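Local coordinates for protein gamma-glutamyl-gamma-aminobutyrate hydrolase PuuD (PDB 6VTV) that hydrolyses the gamma-glutamyl linkage of gamma-glutamyl-gamma-aminobutyrate to release 4-aminobutanoate and glutamate, the last step of putrescine breakdown to 4-aminobutanoate, at residues Q61-L66 and L108-P113; R119-L124 and G222-P227; R199-S204 and A211-N216. All coordinates share one frame; numbering follows the deposited sequence. Where two conformers were deposited one is given.

Contact 1. Residues Q61-L66 and L108-P113; sequences QLLPKL and LERRIP
L63 and R110 meet with their side chains crossed at about a right angle, one methyl of the leucine standing over a face of the guanidinium. That methyl, L63 CD1, is 3.4 Å above the plane, displaced toward its rim, and comes 3.5 Å from R110 NE. L63 CB lies 3.7 Å from R110 NH1. P64 adds a second apolar surface: its CG is likewise 3.7 Å from R110 NH1, approaching obliquely. I112 packs against the same leucine, with I112 CD1 4.3 Å from L63 CD2 and 4.1 Å from L63 O, while I112 CG2 rests 4.2 Å from L66 O.

The R110 chain runs extended from CG to NE, which carries its charged end across to the other segment. R110 NH2 forms a salt bridge with E60 OE1 of helix 56-62, just before Q61, and this probably helps hold the guanidinium against L63 and P64. The 3-10 turn at 63-65 is closed by backbone bonds from K65 N to L62 O and from L66 N to L63 O. L63 also packs on I103 and A106 of helix 94-109, and I112 on H251 of helix 235-254.

The contact thus joins the ends of helices 56-62 and 94-109 by apolar packing; the weakly hydrated face of the guanidinium accepts a methyl while NH2 remains paired with E60.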
loop_
_atom_site.group_PDB
_atom_site.type_symbol
_atom_site.label_atom_id
_atom_site.label_comp_id
_atom_site.label_asym_id
_atom_site.label_seq_id
_atom_site.Cartn_x
_atom_site.Cartn_y
_atom_site.Cartn_z
ATOM N N GLN B 61 4.229 15.701 -7.311
ATOM C CA GLN B 61 4.961 14.859 -8.250
ATOM C C GLN B 61 4.176 13.607 -8.620
ATOM O O GLN B 61 4.339 13.079 -9.725
ATOM C CB GLN B 61 6.317 14.470 -7.663
ATOM C CG GLN B 61 7.305 15.617 -7.536
ATOM C CD GLN B 61 8.577 15.203 -6.824
ATOM O OE1 GLN B 61 9.445 14.557 -7.410
ATOM N NE2 GLN B 61 8.693 15.570 -5.554
ATOM N N LEU B 62 3.321 13.123 -7.720
ATOM C CA LEU B 62 2.618 11.863 -7.927
ATOM C C LEU B 62 1.328 12.032 -8.724
ATOM O O LEU B 62 0.985 11.161 -9.532
ATOM C CB LEU B 62 2.306 11.211 -6.576
ATOM C CG LEU B 62 1.627 9.839 -6.617
ATOM C CD1 LEU B 62 2.303 8.918 -7.625
ATOM C CD2 LEU B 62 1.612 9.214 -5.241
ATOM N N LEU B 63 0.608 13.133 -8.512
ATOM C CA LEU B 63 -0.692 13.325 -9.153
ATOM C C LEU B 63 -0.687 13.142 -10.669
ATOM O O LEU B 63 -1.630 12.516 -11.183
ATOM C CB LEU B 63 -1.242 14.709 -8.785
ATOM C CG LEU B 63 -1.680 14.874 -7.330
ATOM C CD1 LEU B 63 -1.845 16.344 -7.007
ATOM C CD2 LEU B 63 -2.968 14.108 -7.054
ATOM N N PRO B 64 0.292 13.643 -11.434
ATOM C CA PRO B 64 0.268 13.402 -12.889
ATOM C C PRO B 64 0.307 11.932 -13.268
ATOM O O PRO B 64 -0.093 11.587 -14.388
ATOM C CB PRO B 64 1.519 14.136 -13.389
ATOM C CG PRO B 64 1.773 15.179 -12.368
ATOM C CD PRO B 64 1.386 14.558 -11.062
ATOM N N LYS B 65 0.769 11.057 -12.380
ATOM C CA LYS B 65 0.849 9.631 -12.660
ATOM C C LYS B 65 -0.392 8.866 -12.218
ATOM O O LYS B 65 -0.467 7.653 -12.440
ATOM C CB LYS B 65 2.096 9.042 -11.993
ATOM C CG LYS B 65 3.393 9.538 -12.614
ATOM C CD LYS B 65 4.567 9.422 -11.658
ATOM C CE LYS B 65 5.847 9.917 -12.314
ATOM N NZ LYS B 65 6.952 10.088 -11.333
ATOM N N LEU B 66 -1.365 9.540 -11.610
ATOM C CA LEU B 66 -2.602 8.910 -11.171
ATOM C C LEU B 66 -3.723 9.248 -12.142
ATOM O O LEU B 66 -3.945 10.422 -12.461
ATOM C CB LEU B 66 -2.975 9.365 -9.760
ATOM C CG LEU B 66 -1.928 9.129 -8.673
ATOM C CD1 LEU B 66 -2.351 9.788 -7.370
ATOM C CD2 LEU B 66 -1.699 7.641 -8.474
ATOM N N LEU B 108 -9.820 17.510 -7.355
ATOM C CA LEU B 108 -10.965 18.285 -7.818
ATOM C C LEU B 108 -10.534 19.426 -8.725
ATOM O O LEU B 108 -11.257 19.777 -9.666
ATOM C CB LEU B 108 -11.761 18.816 -6.626
ATOM C CG LEU B 108 -12.524 17.767 -5.812
ATOM C CD1 LEU B 108 -13.363 18.428 -4.729
ATOM C CD2 LEU B 108 -13.394 16.910 -6.720
ATOM N N GLU B 109 -9.362 20.008 -8.469
ATOM C CA GLU B 109 -8.841 21.036 -9.357
ATOM C C GLU B 109 -8.304 20.442 -10.653
ATOM O O GLU B 109 -8.474 21.039 -11.721
ATOM C CB GLU B 109 -7.749 21.838 -8.646
ATOM C CG GLU B 109 -7.006 22.786 -9.560
ATOM C CD GLU B 109 -6.035 23.663 -8.806
ATOM O OE1 GLU B 109 -6.386 24.120 -7.696
ATOM O OE2 GLU B 109 -4.928 23.908 -9.325
ATOM N N ARG B 110 -7.664 19.275 -10.581
ATOM C CA ARG B 110 -7.132 18.606 -11.762
ATOM C C ARG B 110 -8.173 17.768 -12.493
ATOM O O ARG B 110 -7.838 17.147 -13.508
ATOM C CB ARG B 110 -5.945 17.720 -11.371
ATOM C CG ARG B 110 -4.850 18.455 -10.620
ATOM C CD ARG B 110 -3.613 17.595 -10.444
ATOM N NE ARG B 110 -2.519 18.347 -9.836
ATOM C CZ ARG B 110 -1.255 18.274 -10.234
ATOM N NH1 ARG B 110 -0.922 17.482 -11.244
ATOM N NH2 ARG B 110 -0.321 18.994 -9.626
ATOM N N ARG B 111 -9.413 17.733 -11.999
ATOM C CA ARG B 111 -10.501 16.968 -12.614
ATOM C C ARG B 111 -10.140 15.488 -12.740
ATOM O O ARG B 111 -10.511 14.817 -13.706
ATOM C CB ARG B 111 -10.900 17.565 -13.967
ATOM C CG ARG B 111 -10.972 19.087 -13.946
ATOM C CD ARG B 111 -11.847 19.670 -15.051
ATOM N NE ARG B 111 -12.002 18.778 -16.195
ATOM C CZ ARG B 111 -13.169 18.494 -16.764
ATOM N NH1 ARG B 111 -14.286 19.033 -16.295
ATOM N NH2 ARG B 111 -13.220 17.672 -17.804
ATOM N N ILE B 112 -9.413 14.978 -11.755
ATOM C CA ILE B 112 -9.093 13.551 -11.697
ATOM C C ILE B 112 -10.288 12.806 -11.108
ATOM O O ILE B 112 -10.830 13.242 -10.080
ATOM C CB ILE B 112 -7.837 13.317 -10.862
ATOM C CG1 ILE B 112 -6.648 14.076 -11.455
ATOM C CG2 ILE B 112 -7.526 11.830 -10.759
ATOM C CD1 ILE B 112 -5.423 14.070 -10.567
ATOM N N PRO B 113 -10.727 11.706 -11.719
ATOM C CA PRO B 113 -11.885 10.980 -11.184
ATOM C C PRO B 113 -11.635 10.480 -9.768
ATOM O O PRO B 113 -10.529 10.062 -9.420
ATOM C CB PRO B 113 -12.060 9.818 -12.169
ATOM C CG PRO B 113 -11.446 10.308 -13.437
ATOM C CD PRO B 113 -10.283 11.161 -13.013
#

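Contact 2. Residues R119-L124 and G222-P227; sequences RGLQEL and GVQWHP
L121 supplies most of the packing, pressing from helix 119-127 onto the end of strand 220-223. Its two methyls divide the work: CD1 lies 3.5 Å from G222 O, and CD2 meets Q224 OE1 at 3.4 Å. L121 CB reaches V223 O at 3.5 Å. The backbones come close here, with the CA atoms of L121 and G222 4.5 Å apart. L124 CD1 adds a looser contact, 4.1 Å from G222 N.

The polar link is slight: Q122 NE2 gives a weak hydrogen bond to Q224 OE1 (3.5 Å), the two amide planes 56° apart. The bend of Q224 at chi2 (64°) places CD so that the end of the side chain comes nearer the helix.

Salt bridging stays within the helix, where R119 NH1 holds E123 OE2 at 2.6 Å; D97 and R96 extend this network.

This is the core of a class I glutamine amidotransferase-like fold, next to the predicted nucleophile C118, which both Q224 and H226 touch. H226 ND1 is hydrogen-bonded to E228 OE2, consistent with a Cys-His-Glu triad. Close packing and one weak hydrogen bond between side-chain amides therefore join the helix following the nucleophile to the strand leading into the histidine loop.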
loop_
_atom_site.group_PDB
_atom_site.type_symbol
_atom_site.label_atom_id
_atom_site.label_comp_id
_atom_site.label_asym_id
_atom_site.label_seq_id
_atom_site.Cartn_x
_atom_site.Cartn_y
_atom_site.Cartn_z
ATOM N N ARG B 119 -16.224 5.893 4.578
ATOM C CA ARG B 119 -15.422 6.991 5.112
ATOM C C ARG B 119 -14.992 7.945 4.008
ATOM O O ARG B 119 -14.848 9.149 4.248
ATOM C CB ARG B 119 -14.195 6.453 5.849
ATOM C CG ARG B 119 -13.438 7.520 6.626
ATOM C CD ARG B 119 -11.967 7.170 6.745
ATOM N NE ARG B 119 -11.412 7.595 8.024
ATOM C CZ ARG B 119 -10.791 8.752 8.222
ATOM N NH1 ARG B 119 -10.644 9.608 7.221
ATOM N NH2 ARG B 119 -10.316 9.053 9.421
ATOM N N GLY B 120 -14.779 7.428 2.796
ATOM C CA GLY B 120 -14.428 8.294 1.685
ATOM C C GLY B 120 -15.520 9.294 1.358
ATOM O O GLY B 120 -15.239 10.463 1.085
ATOM N N LEU B 121 -16.778 8.843 1.359
ATOM C CA LEU B 121 -17.892 9.769 1.168
ATOM C C LEU B 121 -17.878 10.852 2.238
ATOM O O LEU B 121 -18.047 12.040 1.940
ATOM C CB LEU B 121 -19.223 9.013 1.180
ATOM C CG LEU B 121 -20.504 9.857 1.254
ATOM C CD1 LEU B 121 -21.597 9.255 0.388
ATOM C CD2 LEU B 121 -21.008 10.010 2.690
ATOM N N GLN B 122 -17.681 10.453 3.496
ATOM C CA GLN B 122 -17.595 11.427 4.578
ATOM C C GLN B 122 -16.388 12.338 4.407
ATOM O O GLN B 122 -16.449 13.522 4.759
ATOM C CB GLN B 122 -17.547 10.701 5.924
ATOM C CG GLN B 122 -18.761 9.811 6.174
ATOM C CD GLN B 122 -18.563 8.853 7.333
ATOM O OE1 GLN B 122 -17.465 8.741 7.879
ATOM N NE2 GLN B 122 -19.626 8.154 7.713
ATOM N N GLU B 123 -15.289 11.813 3.860
ATOM C CA GLU B 123 -14.157 12.667 3.521
ATOM C C GLU B 123 -14.523 13.653 2.419
ATOM O O GLU B 123 -14.123 14.822 2.466
ATOM C CB GLU B 123 -12.960 11.810 3.105
ATOM C CG GLU B 123 -12.275 11.109 4.266
ATOM C CD GLU B 123 -11.308 10.033 3.813
ATOM O OE1 GLU B 123 -11.395 9.603 2.644
ATOM O OE2 GLU B 123 -10.458 9.616 4.627
ATOM N N LEU B 124 -15.291 13.200 1.423
ATOM C CA LEU B 124 -15.731 14.090 0.352
ATOM C C LEU B 124 -16.610 15.208 0.894
ATOM O O LEU B 124 -16.456 16.376 0.517
ATOM C CB LEU B 124 -16.483 13.293 -0.715
ATOM C CG LEU B 124 -15.877 13.185 -2.114
ATOM C CD1 LEU B 124 -16.951 12.792 -3.121
ATOM C CD2 LEU B 124 -15.212 14.491 -2.520
ATOM N N GLY B 222 -19.165 9.603 -4.363
ATOM C CA GLY B 222 -19.027 8.929 -3.083
ATOM C C GLY B 222 -20.295 8.183 -2.734
ATOM O O GLY B 222 -21.399 8.644 -3.024
ATOM N N VAL B 223 -20.127 7.010 -2.127
ATOM C CA VAL B 223 -21.247 6.212 -1.647
ATOM C C VAL B 223 -20.995 5.854 -0.190
ATOM O O VAL B 223 -19.850 5.667 0.237
ATOM C CB VAL B 223 -21.478 4.939 -2.498
ATOM C CG1 VAL B 223 -21.708 5.305 -3.956
ATOM C CG2 VAL B 223 -20.308 3.975 -2.368
ATOM N N GLN B 224 -22.079 5.780 0.583
ATOM C CA GLN B 224 -21.969 5.496 2.008
ATOM C C GLN B 224 -21.893 4.003 2.301
ATOM O O GLN B 224 -21.350 3.615 3.342
ATOM C CB GLN B 224 -23.151 6.125 2.753
ATOM C CG GLN B 224 -23.121 5.961 4.266
ATOM C CD GLN B 224 -21.946 6.668 4.916
ATOM O OE1 GLN B 224 -21.976 7.880 5.134
ATOM N NE2 GLN B 224 -20.903 5.908 5.236
ATOM N N TRP B 225 -22.402 3.163 1.406
ATOM C CA TRP B 225 -22.363 1.722 1.601
ATOM C C TRP B 225 -21.022 1.173 1.116
ATOM O O TRP B 225 -20.091 1.922 0.808
ATOM C CB TRP B 225 -23.550 1.061 0.904
ATOM C CG TRP B 225 -23.618 1.279 -0.577
ATOM C CD1 TRP B 225 -23.130 0.455 -1.549
ATOM C CD2 TRP B 225 -24.238 2.378 -1.258
ATOM N NE1 TRP B 225 -23.395 0.977 -2.792
ATOM C CE2 TRP B 225 -24.075 2.158 -2.641
ATOM C CE3 TRP B 225 -24.910 3.529 -0.832
ATOM C CZ2 TRP B 225 -24.558 3.046 -3.601
ATOM C CZ3 TRP B 225 -25.389 4.410 -1.788
ATOM C CH2 TRP B 225 -25.210 4.163 -3.155
ATOM N N HIS B 226 -20.910 -0.156 1.046
ATOM C CA HIS B 226 -19.659 -0.840 0.722
ATOM C C HIS B 226 -19.849 -1.663 -0.548
ATOM O O HIS B 226 -20.131 -2.870 -0.484
ATOM C CB HIS B 226 -19.201 -1.726 1.880
ATOM C CG HIS B 226 -18.560 -0.968 3.000
ATOM N ND1 HIS B 226 -17.216 -1.066 3.290
ATOM C CD2 HIS B 226 -19.077 -0.102 3.904
ATOM C CE1 HIS B 226 -16.933 -0.293 4.322
ATOM N NE2 HIS B 226 -18.044 0.303 4.714
ATOM N N PRO B 227 -19.690 -1.048 -1.724
ATOM C CA PRO B 227 -19.798 -1.815 -2.973
ATOM C C PRO B 227 -18.595 -2.704 -3.249
ATOM O O PRO B 227 -18.670 -3.552 -4.146
ATOM C CB PRO B 227 -19.939 -0.725 -4.040
ATOM C CG PRO B 227 -19.207 0.447 -3.464
ATOM C CD PRO B 227 -19.376 0.372 -1.966
#

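Contact 3. Residues R199-S204 and A211-N216; sequences RVEARS and AVSVIN
R199 and S213 form a hydrogen-bonded pair in an antiparallel beta hairpin, strands 198-203 and 209-214, whose local axes run at 160° to each other. The two residues exchange two backbone hydrogen bonds: R199 N reaches S213 O at 2.7 Å, and S213 N returns a bond to R199 O. V200 and V212 follow as a non-hydrogen-bonded pair, with V212 CA making a CH...O contact to R199 O.

The register then slips by one residue at a beta bulge. A211 O accepts from two successive amides, E201 N at 2.8 Å and, weakly, A202 N at 3.4 Å. As part of the bulge geometry, the E201 N donor stands above the A211 carbonyl plane. A weak bond from A211 N to A202 O completes the pair beyond the bulge.

Side-chain polar contacts gather on S213. Its OG sits between the backbone N and the carbonyl carbon (chi1 79°), and donates to the anti lone pair of E201 OE2 over 2.8 Å. R199 NH1 also approaches this OG, but the pair is doubtful, being very short and resting on one of two deposited conformers of the arginine. E201 itself folds back at chi2 (-78°), and its carboxylate is also held by the backbone amides of L170 and L171, at the start of helix 170-174, which probably stabilises its negative charge.

Apolar packing completes the hairpin. At the R199 end, I215 CG1 lies 3.7 Å from R199 CB. Around the bulge, L171 packs on both A202 and A211; E201 CB lies 3.6 Å from A211 CB, and A202 CB is 3.9 Å from the same methyl.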
loop_
_atom_site.group_PDB
_atom_site.type_symbol
_atom_site.label_atom_id
_atom_site.label_comp_id
_atom_site.label_asym_id
_atom_site.label_seq_id
_atom_site.Cartn_x
_atom_site.Cartn_y
_atom_site.Cartn_z
ATOM N N ARG B 199 -23.784 17.464 -5.132
ATOM C CA ARG B 199 -25.147 17.116 -5.501
ATOM C C ARG B 199 -25.520 15.793 -4.841
ATOM O O ARG B 199 -24.715 14.857 -4.817
ATOM C CB ARG B 199 -25.283 17.016 -7.025
ATOM C CG ARG B 199 -26.423 16.143 -7.514
ATOM C CD ARG B 199 -26.100 15.521 -8.869
ATOM N NE ARG B 199 -25.664 16.511 -9.852
ATOM C CZ ARG B 199 -24.433 16.579 -10.354
ATOM N NH1 ARG B 199 -23.505 15.713 -9.966
ATOM N NH2 ARG B 199 -24.129 17.513 -11.245
ATOM N N VAL B 200 -26.731 15.724 -4.291
ATOM C CA VAL B 200 -27.170 14.505 -3.623
ATOM C C VAL B 200 -27.520 13.460 -4.672
ATOM O O VAL B 200 -28.280 13.727 -5.612
ATOM C CB VAL B 200 -28.358 14.797 -2.694
ATOM C CG1 VAL B 200 -28.920 13.503 -2.127
ATOM C CG2 VAL B 200 -27.929 15.732 -1.572
ATOM N N GLU B 201 -26.959 12.262 -4.519
ATOM C CA GLU B 201 -27.161 11.186 -5.481
ATOM C C GLU B 201 -28.176 10.148 -5.027
ATOM O O GLU B 201 -28.901 9.605 -5.866
ATOM C CB GLU B 201 -25.830 10.487 -5.782
ATOM C CG GLU B 201 -24.865 11.317 -6.611
ATOM C CD GLU B 201 -25.216 11.322 -8.087
ATOM O OE1 GLU B 201 -26.083 10.522 -8.498
ATOM O OE2 GLU B 201 -24.628 12.129 -8.836
ATOM N N ALA B 202 -28.249 9.857 -3.730
ATOM C CA ALA B 202 -29.186 8.860 -3.229
ATOM C C ALA B 202 -29.435 9.100 -1.747
ATOM O O ALA B 202 -28.612 9.698 -1.049
ATOM C CB ALA B 202 -28.672 7.435 -3.466
ATOM N N ARG B 203 -30.588 8.619 -1.277
ATOM C CA ARG B 203 -30.968 8.730 0.124
ATOM C C ARG B 203 -31.584 7.422 0.601
ATOM O O ARG B 203 -32.291 6.742 -0.146
ATOM C CB ARG B 203 -31.981 9.857 0.368
ATOM C CG ARG B 203 -31.509 11.256 0.031
ATOM C CD ARG B 203 -32.621 12.252 0.329
ATOM N NE ARG B 203 -32.246 13.626 0.016
ATOM C CZ ARG B 203 -31.735 14.480 0.897
ATOM N NH1 ARG B 203 -31.533 14.104 2.152
ATOM N NH2 ARG B 203 -31.427 15.714 0.521
ATOM N N SER B 204 -31.318 7.086 1.864
ATOM C CA SER B 204 -32.036 6.010 2.524
ATOM C C SER B 204 -33.465 6.467 2.825
ATOM O O SER B 204 -33.758 7.664 2.788
ATOM C CB SER B 204 -31.311 5.598 3.806
ATOM O OG SER B 204 -30.740 6.714 4.467
ATOM N N ALA B 211 -25.259 8.945 -0.867
ATOM C CA ALA B 211 -24.383 9.075 -2.022
ATOM C C ALA B 211 -24.377 10.527 -2.481
ATOM O O ALA B 211 -25.421 11.182 -2.485
ATOM C CB ALA B 211 -24.824 8.153 -3.165
ATOM N N VAL B 212 -23.197 11.018 -2.865
ATOM C CA VAL B 212 -23.017 12.391 -3.325
ATOM C C VAL B 212 -22.110 12.383 -4.550
ATOM O O VAL B 212 -21.445 11.393 -4.855
ATOM C CB VAL B 212 -22.420 13.308 -2.236
ATOM C CG1 VAL B 212 -23.406 13.514 -1.105
ATOM C CG2 VAL B 212 -21.109 12.732 -1.714
ATOM N N SER B 213 -22.087 13.516 -5.249
ATOM C CA SER B 213 -21.160 13.710 -6.352
ATOM C C SER B 213 -20.855 15.195 -6.480
ATOM O O SER B 213 -21.691 16.044 -6.163
ATOM C CB SER B 213 -21.707 13.156 -7.674
ATOM O OG SER B 213 -22.637 14.044 -8.264
ATOM N N VAL B 214 -19.646 15.498 -6.940
ATOM C CA VAL B 214 -19.205 16.883 -7.072
ATOM C C VAL B 214 -19.760 17.459 -8.368
ATOM O O VAL B 214 -19.543 16.905 -9.451
ATOM C CB VAL B 214 -17.675 16.987 -7.033
ATOM C CG1 VAL B 214 -17.229 18.399 -7.377
ATOM C CG2 VAL B 214 -17.153 16.584 -5.664
ATOM N N ILE B 215 -20.481 18.575 -8.258
ATOM C CA ILE B 215 -20.978 19.271 -9.436
ATOM C C ILE B 215 -19.804 19.868 -10.200
ATOM O O ILE B 215 -18.805 20.294 -9.605
ATOM C CB ILE B 215 -21.994 20.351 -9.027
ATOM C CG1 ILE B 215 -23.106 19.737 -8.176
ATOM C CG2 ILE B 215 -22.585 21.037 -10.249
ATOM C CD1 ILE B 215 -24.001 20.760 -7.512
ATOM N N ASN B 216 -19.915 19.883 -11.530
ATOM C CA ASN B 216 -18.912 20.443 -12.433
ATOM C C ASN B 216 -17.597 19.673 -12.401
ATOM O O ASN B 216 -16.562 20.193 -12.830
ATOM C CB ASN B 216 -18.664 21.929 -12.145
ATOM C CG ASN B 216 -19.907 22.775 -12.357
ATOM O OD1 ASN B 216 -20.671 22.550 -13.295
ATOM N ND2 ASN B 216 -20.112 23.756 -11.485
HETATM O O HOH W 1 -21.311 16.040 -12.115
#

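Overall arrangement
Contacts 2 and 3 are neighbours, their centres 11 Å apart, and share the central mixed sheet: strand 209-214 pairs antiparallel with strand 220-223, G222 N lying 2.9 Å from V212 O. Along the chain contact 1 closes first; contact 2 then opens, and the hairpin of contact 3 is nested within its loop. Contact 1 lies at the periphery, its centre about 20 Å from that of contact 2 and 21 Å from that of contact 3, yet L108 CD2 packs on V214 CG2 at 3.9 Å. The hairpin thus adjoins the strand leading to H226, the predicted catalytic residue of contact 2, while contact 1 meets the sheet through L108.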